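Local coordinates for outer membrane protein Omp121 (Bacteroides thetaiotaomicron, PDB 5FQ8) that probably imports nutrients, perhaps peptides, across the bacterial outer membrane as the TonB-dependent barrel partner of a surface lipoprotein in a SusCD complex, at residues 138-144 / 161-167; 407-413 / 449-455; 673-679 / 691-697; 949-955 / 966-972. One frame throughout, in Å; residues are numbered along the deposited sequence.

Interaction 1 of 4, residues 138-144 / 161-167; sequences VANMTIL and VVMITTK
Alternation of side chains along antiparallel strands gives a sheet two faces, which can differ in chemistry, as segments 138-144 and 161-167 illustrate. Their axes lie 4.6 Å apart at 165°, with Thr142 opposite Met163 as a hydrogen-bonded pair (Thr142 N to Met163 O and Met163 N to Thr142 O, both 2.7 Å) and Leu144 opposite Val161. A classic beta bulge sets Ala139 and Asn140 against Thr165, whose O accepts from Ala139 N (2.7 Å) and Asn140 N (3.0 Å). On one face Met141 (t, t, m) brings CE to 3.7 Å from Ile164 CD1 (Ile164 m, t), and Ile143 CG1 (m, t) lies 4.0 Å from Val162 CG2 (Val162 t). The other face carries Asn140, Thr142, Leu144, Val161, Met163 and Thr165; Met163 (m, t, p) sets SD 3.7 Å from Leu144 CD1 (m, t), and Asn140 ND2 donates to Thr142 OG1 at 3.3 Å. This belongs to the plug-domain sheet of a TonB-dependent receptor: backbone bonds fix the register, while the first face is apolar and buried.

Interaction 2 of 4, residues 407-413 / 449-455; sequences DTTTGQS and EQITRRR
Six backbone hydrogen bonds define this barrel-strand pairing: Thr409 N to Arg454 O 3.0 Å, Arg454 N to Thr409 O 2.9 Å, Gly411 N to Thr452 O 3.0 Å, Thr452 N to Gly411 O 2.6 Å, Ser413 N to Gln450 O 2.8 Å and Gln450 N to Ser413 O 3.2 Å. Segments 407-413 and 449-455 are extended and antiparallel, their axes 4.5 Å apart at 167°. Non-hydrogen-bonded pairs Thr408-Arg455, Thr410-Arg453 and Gln412-Ile451 alternate with these, adding CA-H...O contacts such as Gln412 CA to Gln450 O at 3.0 Å. Side-chain packing is modest: Gln412 (t, t) places OE1 3.7 Å from Ile451 CD1 (m, t), and Thr410 CG2 4.3 Å from Ile451 CG2. Arg453 (m, t, p) reaches a second copy of this protein, forming a salt bridge with its Glu380; from that subunit Arg453 donates to Gln412 OE1 and Thr410 hydrogen-bonds to Thr410, so the face of Thr410, Gln412, Ile451 and Arg453 lies against it. Strands 376-394 and 472-495 flank the pair in the barrel wall.

Interaction 3 of 4, residues 673-679 / 691-697; sequences DKQIFSL and NMNLGKI
Leu694 (m, t) forms the apolar centre of this contact, illustrating how one side chain can fill the place where a hairpin strand gives way to a turn. Its CG packs 3.7 Å from Phe677 CB, and its CD2 lies 4.0 Å from Leu679 CD1; Leu679 CD2 also meets Met692 CG at 4.2 Å. Around this cluster, strands 676-679 and 691-693 run antiparallel but splayed, their axes 4.7 Å apart at closest approach and 133° between directions. Phe677 and Met692 are the hydrogen-bonded pair (Phe677 N to Met692 O and Met692 N to Phe677 O, both 3.2 Å), bracketed by the non-hydrogen-bonded pairs Ile676-Asn693 and Ser678-Asn691. Leu694 N continues to Gln675 O at 2.9 Å. Farther out, Lys674 takes a left-handed conformation (phi 53°, psi 28°), and its O accepts from Asn693 ND2 (Asn693 chi1 m) at 3.0 Å. One water accepts weakly from Gln675 NE2 (2.7 Å) and donates to Gly695 O (2.6 Å). Gln675 NE2 also donates to Ser92 O. At the other end Ser678 OG (chi1 m) meets Asn691 OD1 (chi1 m) at a very short 2.3 Å. The hairpin of strands 661-680 and 689-693 is extended by strand 629-635, which pairs parallel to 689-693, while strand 741-746 offers Thr742 to Phe677 and Leu679.

Interaction 4 of 4, residues 949-955 / 966-972; sequences IDPEMTS and EYTANPS
This is a buried loop-to-loop contact beside the last barrel strands, an example of irregular segments joined by one inserted side chain and two isolated hydrogen bonds rather than by strand pairing. Neither 949-955 nor 966-972 forms a regular pairing with the other; their backbones come closest at Thr954 and Glu966 (CA to CA 4.1 Å) and stand farther apart at Asp950 and Ser972 (6.5 Å). Between them lies Met953, with chi1 near -103° and chi2 and chi3 both t. Its CE comes 3.1 Å from Asn970 O and 3.7 Å from Pro971 CA, its SD 3.7 Å from Glu966 CG, and its CG 4.0 Å from Ala969 CB. Asp950 (chi1 t) accepts at OD2 from Ser972 OG (chi1 p) at 3.0 Å, while its OD1 accepts from Glu952 N at 2.9 Å, closing an Asx turn. Toward the other end, Tyr967 N donates to Ser955 OG (chi1 m) at 3.2 Å. Lys906 forms salt bridges with both Asp950 and Glu952. Strand 828-831 packs against Ile949 and Tyr967, and helix 330-335 meets Asn970 and Pro971 just before strand 973-983 begins.

In the fold
From the N terminus the four contacts follow in series, each closing its own loop before the next opens, with neither nesting nor crossing. Interaction 1 spans a 16-residue connection within the plug sheet. Interaction 2 then joins two neighbouring strands of the barrel across a 35-residue excursion, and interaction 3 closes a short hairpin in the same extensive sheet; these two have centres 30 Å apart. Interaction 4 closes a 10-residue loop inside the last connection, between strands 928-941 and 973-983; strand 973-983 pairs with strand 177-188, completing the barrel. No two contacts touch: the nearest, interactions 1 and 2, keep about 12 Å between nearest atoms, so plug, wall and loops are tied locally.

Interaction 1 of 4, residues 138-144 / 161-167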
# COMPACT_ATOMS: atom_id res chain seq x y z
N VAL B 138 -35.85 4.58 20.73
CA VAL B 138 -36.76 3.54 20.28
C VAL B 138 -38.07 3.64 21.04
O VAL B 138 -38.08 3.67 22.28
CB VAL B 138 -36.14 2.15 20.45
CG1 VAL B 138 -37.06 1.11 19.87
CG2 VAL B 138 -34.81 2.12 19.76
N ALA B 139 -39.17 3.73 20.31
CA ALA B 139 -40.46 3.61 20.95
C ALA B 139 -40.89 2.16 21.02
O ALA B 139 -41.15 1.63 22.10
CB ALA B 139 -41.50 4.44 20.19
N ASN B 140 -40.90 1.49 19.88
CA ASN B 140 -41.39 0.13 19.79
C ASN B 140 -40.49 -0.68 18.88
O ASN B 140 -40.04 -0.19 17.84
CB ASN B 140 -42.83 0.13 19.29
CG ASN B 140 -43.29 -1.22 18.86
OD1 ASN B 140 -43.62 -2.04 19.68
ND2 ASN B 140 -43.31 -1.45 17.56
N MET B 141 -40.22 -1.91 19.27
CA MET B 141 -39.55 -2.87 18.41
C MET B 141 -40.43 -4.08 18.26
O MET B 141 -40.87 -4.66 19.25
CB MET B 141 -38.20 -3.29 18.98
CG MET B 141 -37.66 -4.55 18.35
SD MET B 141 -36.11 -4.95 19.07
CE MET B 141 -35.31 -3.39 18.94
N THR B 142 -40.67 -4.49 17.03
CA THR B 142 -41.48 -5.66 16.73
C THR B 142 -40.72 -6.58 15.80
O THR B 142 -40.31 -6.17 14.71
CB THR B 142 -42.81 -5.24 16.13
OG1 THR B 142 -43.61 -4.68 17.16
CG2 THR B 142 -43.52 -6.41 15.53
N ILE B 143 -40.55 -7.83 16.23
CA ILE B 143 -39.75 -8.83 15.53
C ILE B 143 -40.70 -9.78 14.83
O ILE B 143 -41.45 -10.50 15.48
CB ILE B 143 -38.84 -9.58 16.51
CG1 ILE B 143 -37.77 -8.64 17.03
CG2 ILE B 143 -38.23 -10.76 15.86
CD1 ILE B 143 -36.80 -9.29 17.91
N LEU B 144 -40.68 -9.78 13.50
CA LEU B 144 -41.47 -10.73 12.74
C LEU B 144 -40.62 -11.98 12.53
O LEU B 144 -39.59 -11.93 11.85
CB LEU B 144 -41.90 -10.12 11.40
CG LEU B 144 -42.58 -8.78 11.53
CD1 LEU B 144 -42.92 -8.24 10.18
CD2 LEU B 144 -43.82 -8.96 12.34
N VAL B 161 -37.55 -10.25 10.42
CA VAL B 161 -37.54 -8.79 10.35
C VAL B 161 -37.55 -8.22 11.75
O VAL B 161 -38.28 -8.70 12.62
CB VAL B 161 -38.76 -8.27 9.56
CG1 VAL B 161 -38.74 -6.78 9.58
CG2 VAL B 161 -38.73 -8.77 8.15
N VAL B 162 -36.73 -7.21 11.98
CA VAL B 162 -36.73 -6.47 13.23
C VAL B 162 -37.24 -5.07 12.92
O VAL B 162 -36.48 -4.20 12.50
CB VAL B 162 -35.34 -6.41 13.87
CG1 VAL B 162 -35.40 -5.48 15.03
CG2 VAL B 162 -34.91 -7.77 14.32
N MET B 163 -38.53 -4.85 13.13
CA MET B 163 -39.14 -3.56 12.87
C MET B 163 -38.96 -2.67 14.09
O MET B 163 -39.52 -2.95 15.15
CB MET B 163 -40.62 -3.72 12.55
CG MET B 163 -40.90 -4.08 11.13
SD MET B 163 -42.59 -4.60 10.98
CE MET B 163 -43.41 -3.39 12.00
N ILE B 164 -38.21 -1.63 13.94
CA ILE B 164 -38.04 -0.64 15.00
C ILE B 164 -38.90 0.58 14.68
O ILE B 164 -39.13 0.90 13.52
CB ILE B 164 -36.55 -0.29 15.18
CG1 ILE B 164 -35.82 -1.49 15.76
CG2 ILE B 164 -36.36 0.90 16.08
CD1 ILE B 164 -34.40 -1.19 16.11
N THR B 165 -39.44 1.22 15.72
CA THR B 165 -40.21 2.45 15.55
C THR B 165 -39.70 3.49 16.54
O THR B 165 -39.67 3.24 17.74
CB THR B 165 -41.70 2.22 15.74
OG1 THR B 165 -42.17 1.28 14.77
CG2 THR B 165 -42.44 3.50 15.54
N THR B 166 -39.31 4.64 16.03
CA THR B 166 -38.65 5.66 16.82
C THR B 166 -39.66 6.65 17.40
O THR B 166 -40.79 6.78 16.92
CB THR B 166 -37.62 6.37 15.95
OG1 THR B 166 -38.21 6.68 14.69
CG2 THR B 166 -36.45 5.47 15.70
N LYS B 167 -39.25 7.36 18.44
CA LYS B 167 -40.16 8.25 19.15
C LYS B 167 -40.48 9.49 18.32
O LYS B 167 -39.66 9.96 17.54
CB LYS B 167 -39.55 8.68 20.49
CG LYS B 167 -39.44 7.57 21.51
CD LYS B 167 -38.49 7.95 22.62
CE LYS B 167 -38.48 6.93 23.74
NZ LYS B 167 -37.59 7.32 24.86

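Interaction 2 of 4, residues 407-413 / 449-455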
# COMPACT_ATOMS: atom_id res chain seq x y z
N ASP B 407 -28.70 5.22 2.99
CA ASP B 407 -27.78 4.87 4.06
C ASP B 407 -26.39 4.75 3.45
O ASP B 407 -26.17 3.94 2.55
CB ASP B 407 -28.21 3.56 4.73
CG ASP B 407 -27.56 3.34 6.08
OD1 ASP B 407 -26.48 3.87 6.35
OD2 ASP B 407 -28.14 2.59 6.88
N THR B 408 -25.46 5.57 3.94
CA THR B 408 -24.11 5.63 3.40
C THR B 408 -23.12 5.71 4.56
O THR B 408 -23.40 6.33 5.59
CB THR B 408 -23.94 6.83 2.45
OG1 THR B 408 -22.55 7.17 2.32
CG2 THR B 408 -24.68 8.03 2.96
N THR B 409 -21.97 5.08 4.37
CA THR B 409 -20.99 4.94 5.43
C THR B 409 -19.60 4.99 4.84
O THR B 409 -19.34 4.37 3.81
CB THR B 409 -21.13 3.62 6.20
OG1 THR B 409 -22.50 3.36 6.49
CG2 THR B 409 -20.34 3.68 7.48
N THR B 410 -18.71 5.68 5.53
CA THR B 410 -17.30 5.75 5.20
C THR B 410 -16.54 5.29 6.43
O THR B 410 -16.59 5.94 7.47
CB THR B 410 -16.92 7.17 4.77
OG1 THR B 410 -17.62 7.53 3.58
CG2 THR B 410 -15.43 7.28 4.53
N GLY B 411 -15.85 4.16 6.33
CA GLY B 411 -15.07 3.64 7.43
C GLY B 411 -13.62 3.54 7.02
O GLY B 411 -13.32 3.36 5.85
N GLN B 412 -12.73 3.66 8.00
CA GLN B 412 -11.31 3.75 7.73
C GLN B 412 -10.51 3.03 8.80
O GLN B 412 -10.45 3.51 9.93
CB GLN B 412 -10.87 5.19 7.63
CG GLN B 412 -9.39 5.36 7.48
CD GLN B 412 -8.98 6.80 7.47
OE1 GLN B 412 -9.65 7.64 6.89
NE2 GLN B 412 -7.89 7.11 8.13
N SER B 413 -9.87 1.93 8.43
CA SER B 413 -9.07 1.13 9.34
C SER B 413 -7.61 1.56 9.33
O SER B 413 -7.11 2.03 8.32
CB SER B 413 -9.16 -0.34 8.96
OG SER B 413 -10.47 -0.68 8.54
N GLU B 449 -3.85 0.63 5.80
CA GLU B 449 -4.98 1.53 5.93
C GLU B 449 -6.00 1.14 4.88
O GLU B 449 -5.62 0.78 3.77
CB GLU B 449 -4.57 2.99 5.76
CG GLU B 449 -5.73 3.95 5.68
CD GLU B 449 -5.30 5.37 5.52
OE1 GLU B 449 -4.49 5.83 6.33
OE2 GLU B 449 -5.76 6.02 4.57
N GLN B 450 -7.26 1.16 5.25
CA GLN B 450 -8.33 0.84 4.32
C GLN B 450 -9.47 1.82 4.52
O GLN B 450 -9.75 2.20 5.65
CB GLN B 450 -8.80 -0.60 4.51
CG GLN B 450 -9.84 -1.02 3.53
CD GLN B 450 -10.48 -2.32 3.89
OE1 GLN B 450 -9.92 -3.10 4.65
NE2 GLN B 450 -11.67 -2.57 3.37
N ILE B 451 -10.09 2.23 3.44
CA ILE B 451 -11.22 3.14 3.50
C ILE B 451 -12.36 2.44 2.80
O ILE B 451 -12.28 2.18 1.60
CB ILE B 451 -10.92 4.51 2.87
CG1 ILE B 451 -10.01 5.32 3.77
CG2 ILE B 451 -12.18 5.28 2.64
CD1 ILE B 451 -9.90 6.69 3.32
N THR B 452 -13.41 2.12 3.54
CA THR B 452 -14.56 1.47 2.94
C THR B 452 -15.64 2.50 2.71
O THR B 452 -15.75 3.47 3.44
CB THR B 452 -15.09 0.34 3.83
OG1 THR B 452 -14.01 -0.33 4.48
CG2 THR B 452 -15.83 -0.65 2.98
N ARG B 453 -16.41 2.29 1.65
CA ARG B 453 -17.53 3.16 1.33
C ARG B 453 -18.71 2.27 1.01
O ARG B 453 -18.65 1.50 0.04
CB ARG B 453 -17.21 4.08 0.15
CG ARG B 453 -16.23 5.18 0.44
CD ARG B 453 -16.09 6.06 -0.77
NE ARG B 453 -17.34 6.69 -1.20
CZ ARG B 453 -17.64 6.93 -2.47
NH1 ARG B 453 -16.78 6.57 -3.41
NH2 ARG B 453 -18.77 7.51 -2.80
N ARG B 454 -19.75 2.36 1.82
CA ARG B 454 -20.98 1.59 1.66
C ARG B 454 -22.12 2.52 1.31
O ARG B 454 -22.17 3.65 1.77
CB ARG B 454 -21.33 0.85 2.93
CG ARG B 454 -20.71 -0.48 3.05
CD ARG B 454 -21.02 -1.13 4.37
NE ARG B 454 -20.05 -2.17 4.63
CZ ARG B 454 -20.02 -3.33 4.00
NH1 ARG B 454 -20.91 -3.62 3.07
NH2 ARG B 454 -19.08 -4.22 4.31
N ARG B 455 -23.06 2.02 0.52
CA ARG B 455 -24.19 2.86 0.16
C ARG B 455 -25.36 2.02 -0.32
O ARG B 455 -25.22 1.20 -1.23
CB ARG B 455 -23.76 3.86 -0.91
CG ARG B 455 -24.80 4.80 -1.39
CD ARG B 455 -24.16 5.97 -2.08
NE ARG B 455 -25.15 6.95 -2.50
CZ ARG B 455 -25.63 7.05 -3.74
NH1 ARG B 455 -25.19 6.23 -4.69
NH2 ARG B 455 -26.53 7.98 -4.02

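Interaction 3 of 4, residues 673-679 / 691-697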
# COMPACT_ATOMS: atom_id res chain seq x y z
N ASP B 673 -34.68 -23.62 0.17
CA ASP B 673 -34.28 -24.44 -0.96
C ASP B 673 -33.55 -23.62 -2.01
O ASP B 673 -33.70 -22.40 -2.09
CB ASP B 673 -35.49 -25.11 -1.60
CG ASP B 673 -35.11 -26.35 -2.37
OD1 ASP B 673 -34.07 -26.95 -2.06
OD2 ASP B 673 -35.86 -26.74 -3.29
N LYS B 674 -32.77 -24.31 -2.83
CA LYS B 674 -32.07 -23.73 -3.98
C LYS B 674 -31.22 -22.52 -3.60
O LYS B 674 -30.99 -21.65 -4.43
CB LYS B 674 -33.04 -23.36 -5.10
CG LYS B 674 -34.06 -24.42 -5.47
CD LYS B 674 -33.42 -25.75 -5.78
CE LYS B 674 -34.36 -26.64 -6.59
NZ LYS B 674 -35.79 -26.45 -6.21
N GLN B 675 -30.74 -22.45 -2.37
CA GLN B 675 -29.86 -21.36 -1.99
C GLN B 675 -28.55 -21.45 -2.77
O GLN B 675 -27.89 -22.49 -2.77
CB GLN B 675 -29.62 -21.41 -0.48
CG GLN B 675 -28.21 -21.26 -0.00
CD GLN B 675 -28.08 -21.68 1.44
OE1 GLN B 675 -27.05 -21.51 2.06
NE2 GLN B 675 -29.14 -22.23 1.98
N ILE B 676 -28.19 -20.36 -3.44
CA ILE B 676 -26.96 -20.33 -4.22
C ILE B 676 -25.76 -20.25 -3.29
O ILE B 676 -25.69 -19.38 -2.42
CB ILE B 676 -26.96 -19.15 -5.20
CG1 ILE B 676 -27.97 -19.37 -6.31
CG2 ILE B 676 -25.63 -19.01 -5.81
CD1 ILE B 676 -29.21 -18.60 -6.14
N PHE B 677 -24.79 -21.12 -3.51
CA PHE B 677 -23.69 -21.26 -2.58
C PHE B 677 -22.48 -21.78 -3.33
O PHE B 677 -22.62 -22.56 -4.27
CB PHE B 677 -24.10 -22.22 -1.45
CG PHE B 677 -23.00 -22.58 -0.52
CD1 PHE B 677 -22.55 -21.70 0.43
CD2 PHE B 677 -22.43 -23.82 -0.58
CE1 PHE B 677 -21.56 -22.03 1.29
CE2 PHE B 677 -21.42 -24.17 0.27
CZ PHE B 677 -20.98 -23.26 1.22
N SER B 678 -21.29 -21.34 -2.92
CA SER B 678 -20.05 -21.80 -3.54
C SER B 678 -19.68 -23.12 -2.91
O SER B 678 -18.95 -23.19 -1.93
CB SER B 678 -18.95 -20.76 -3.37
OG SER B 678 -19.11 -19.70 -4.30
N LEU B 679 -20.17 -24.20 -3.52
CA LEU B 679 -20.06 -25.54 -2.97
C LEU B 679 -18.70 -26.15 -3.22
O LEU B 679 -18.17 -26.06 -4.33
CB LEU B 679 -21.14 -26.42 -3.58
CG LEU B 679 -21.39 -27.75 -2.91
CD1 LEU B 679 -21.71 -27.49 -1.46
CD2 LEU B 679 -22.54 -28.42 -3.60
N ASN B 691 -20.50 -22.77 -7.98
CA ASN B 691 -21.71 -22.13 -7.50
C ASN B 691 -22.91 -22.90 -8.02
O ASN B 691 -23.10 -23.02 -9.23
CB ASN B 691 -21.77 -20.68 -7.97
CG ASN B 691 -20.65 -19.84 -7.43
OD1 ASN B 691 -20.08 -20.14 -6.38
ND2 ASN B 691 -20.34 -18.77 -8.13
N MET B 692 -23.73 -23.43 -7.11
CA MET B 692 -24.95 -24.07 -7.57
C MET B 692 -26.02 -23.94 -6.51
O MET B 692 -25.75 -23.53 -5.38
CB MET B 692 -24.70 -25.53 -7.94
CG MET B 692 -23.88 -26.31 -6.95
SD MET B 692 -23.00 -27.69 -7.72
CE MET B 692 -24.10 -28.12 -9.03
N ASN B 693 -27.25 -24.25 -6.91
CA ASN B 693 -28.38 -24.25 -5.99
C ASN B 693 -28.30 -25.44 -5.05
O ASN B 693 -28.24 -26.58 -5.50
CB ASN B 693 -29.68 -24.30 -6.78
CG ASN B 693 -29.81 -23.17 -7.76
OD1 ASN B 693 -29.75 -23.38 -8.96
ND2 ASN B 693 -29.98 -21.97 -7.25
N LEU B 694 -28.33 -25.17 -3.75
CA LEU B 694 -28.22 -26.25 -2.79
C LEU B 694 -29.56 -26.96 -2.60
O LEU B 694 -30.56 -26.67 -3.27
CB LEU B 694 -27.73 -25.74 -1.45
CG LEU B 694 -26.32 -25.19 -1.33
CD1 LEU B 694 -25.94 -25.07 0.11
CD2 LEU B 694 -25.36 -26.07 -2.04
N GLY B 695 -29.57 -27.90 -1.68
CA GLY B 695 -30.80 -28.52 -1.26
C GLY B 695 -31.50 -27.72 -0.18
O GLY B 695 -31.24 -26.53 0.02
N LYS B 696 -32.39 -28.39 0.53
CA LYS B 696 -33.18 -27.77 1.58
C LYS B 696 -32.41 -27.76 2.89
O LYS B 696 -31.88 -28.78 3.33
CB LYS B 696 -34.50 -28.51 1.76
CG LYS B 696 -35.39 -28.47 0.55
CD LYS B 696 -36.55 -29.43 0.65
CE LYS B 696 -37.35 -29.36 -0.60
NZ LYS B 696 -38.66 -30.00 -0.46
N ILE B 697 -32.34 -26.60 3.51
CA ILE B 697 -31.93 -26.46 4.89
C ILE B 697 -33.19 -26.27 5.72
O ILE B 697 -33.91 -25.29 5.54
CB ILE B 697 -30.96 -25.29 5.07
CG1 ILE B 697 -29.85 -25.38 4.05
CG2 ILE B 697 -30.37 -25.30 6.47
CD1 ILE B 697 -28.76 -26.26 4.50
O HOH W 1 -30.61 -24.05 0.57

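Interaction 4 of 4, residues 949-955 / 966-972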
# COMPACT_ATOMS: atom_id res chain seq x y z
N ILE B 949 -14.22 -21.04 29.47
CA ILE B 949 -14.72 -19.86 28.78
C ILE B 949 -16.17 -19.57 29.11
O ILE B 949 -16.95 -20.45 29.47
CB ILE B 949 -14.60 -20.01 27.26
CG1 ILE B 949 -15.41 -21.21 26.81
CG2 ILE B 949 -13.18 -20.16 26.86
CD1 ILE B 949 -15.69 -21.21 25.34
N ASP B 950 -16.54 -18.31 28.95
CA ASP B 950 -17.93 -17.95 28.79
C ASP B 950 -18.24 -18.26 27.35
O ASP B 950 -17.72 -17.60 26.45
CB ASP B 950 -18.17 -16.47 29.13
CG ASP B 950 -19.51 -15.95 28.62
OD1 ASP B 950 -20.32 -16.70 28.07
OD2 ASP B 950 -19.75 -14.75 28.78
N PRO B 951 -19.06 -19.25 27.08
CA PRO B 951 -19.33 -19.66 25.70
C PRO B 951 -19.83 -18.58 24.76
O PRO B 951 -20.02 -18.87 23.58
CB PRO B 951 -20.40 -20.73 25.88
CG PRO B 951 -20.10 -21.32 27.17
CD PRO B 951 -19.60 -20.22 28.04
N GLU B 952 -20.08 -17.36 25.23
CA GLU B 952 -20.58 -16.31 24.35
C GLU B 952 -19.39 -15.57 23.75
O GLU B 952 -19.08 -14.43 24.07
CB GLU B 952 -21.49 -15.37 25.11
CG GLU B 952 -22.43 -14.61 24.22
CD GLU B 952 -23.32 -13.65 24.95
OE1 GLU B 952 -23.51 -13.83 26.16
OE2 GLU B 952 -23.84 -12.72 24.30
N MET B 953 -18.71 -16.26 22.83
CA MET B 953 -17.39 -15.87 22.36
C MET B 953 -17.18 -16.32 20.92
O MET B 953 -17.48 -17.47 20.59
CB MET B 953 -16.29 -16.49 23.21
CG MET B 953 -15.63 -15.61 24.19
SD MET B 953 -14.40 -16.62 24.97
CE MET B 953 -13.73 -15.47 26.13
N THR B 954 -16.61 -15.45 20.09
CA THR B 954 -16.11 -15.91 18.80
C THR B 954 -14.91 -15.10 18.35
O THR B 954 -14.60 -14.05 18.90
CB THR B 954 -17.17 -15.85 17.71
OG1 THR B 954 -16.77 -16.71 16.65
CG2 THR B 954 -17.30 -14.46 17.17
N SER B 955 -14.24 -15.61 17.33
CA SER B 955 -13.23 -14.87 16.60
C SER B 955 -13.54 -14.85 15.13
O SER B 955 -12.71 -14.42 14.34
CB SER B 955 -11.85 -15.47 16.82
OG SER B 955 -11.40 -15.13 18.11
N GLU B 966 -14.11 -20.01 19.40
CA GLU B 966 -13.40 -18.84 19.87
C GLU B 966 -11.91 -19.11 19.76
O GLU B 966 -11.46 -20.20 20.12
CB GLU B 966 -13.76 -18.52 21.32
CG GLU B 966 -12.58 -18.12 22.18
CD GLU B 966 -12.01 -19.28 22.93
OE1 GLU B 966 -12.68 -20.31 22.98
OE2 GLU B 966 -10.89 -19.18 23.46
N TYR B 967 -11.15 -18.15 19.26
CA TYR B 967 -9.74 -18.37 18.98
C TYR B 967 -8.90 -17.48 19.88
O TYR B 967 -8.18 -16.60 19.42
CB TYR B 967 -9.44 -18.16 17.50
CG TYR B 967 -8.31 -19.04 17.08
CD1 TYR B 967 -8.49 -20.40 16.92
CD2 TYR B 967 -7.03 -18.54 16.91
CE1 TYR B 967 -7.46 -21.22 16.56
CE2 TYR B 967 -5.99 -19.35 16.56
CZ TYR B 967 -6.22 -20.69 16.39
OH TYR B 967 -5.20 -21.53 16.04
N THR B 968 -8.93 -17.78 21.17
CA THR B 968 -8.45 -16.91 22.24
C THR B 968 -9.01 -15.51 22.08
O THR B 968 -8.30 -14.51 22.18
CB THR B 968 -6.92 -16.88 22.32
OG1 THR B 968 -6.36 -16.83 21.01
CG2 THR B 968 -6.43 -18.09 23.02
N ALA B 969 -10.31 -15.45 21.84
CA ALA B 969 -11.05 -14.22 22.07
C ALA B 969 -10.77 -13.71 23.47
O ALA B 969 -10.44 -14.48 24.37
CB ALA B 969 -12.54 -14.45 21.90
N ASN B 970 -10.88 -12.41 23.65
CA ASN B 970 -10.59 -11.84 24.95
C ASN B 970 -11.63 -12.30 25.97
O ASN B 970 -12.78 -12.58 25.62
CB ASN B 970 -10.58 -10.33 24.86
CG ASN B 970 -9.51 -9.81 23.96
OD1 ASN B 970 -8.39 -10.30 23.95
ND2 ASN B 970 -9.84 -8.80 23.19
N PRO B 971 -11.26 -12.39 27.24
CA PRO B 971 -12.21 -12.82 28.27
C PRO B 971 -13.46 -11.96 28.28
O PRO B 971 -13.40 -10.76 28.04
CB PRO B 971 -11.42 -12.65 29.57
CG PRO B 971 -10.02 -12.68 29.18
CD PRO B 971 -9.93 -12.11 27.81
N SER B 972 -14.60 -12.59 28.55
CA SER B 972 -15.83 -11.84 28.67
C SER B 972 -15.85 -11.09 29.99
O SER B 972 -15.11 -11.40 30.93
CB SER B 972 -17.05 -12.75 28.56
OG SER B 972 -17.29 -13.44 29.77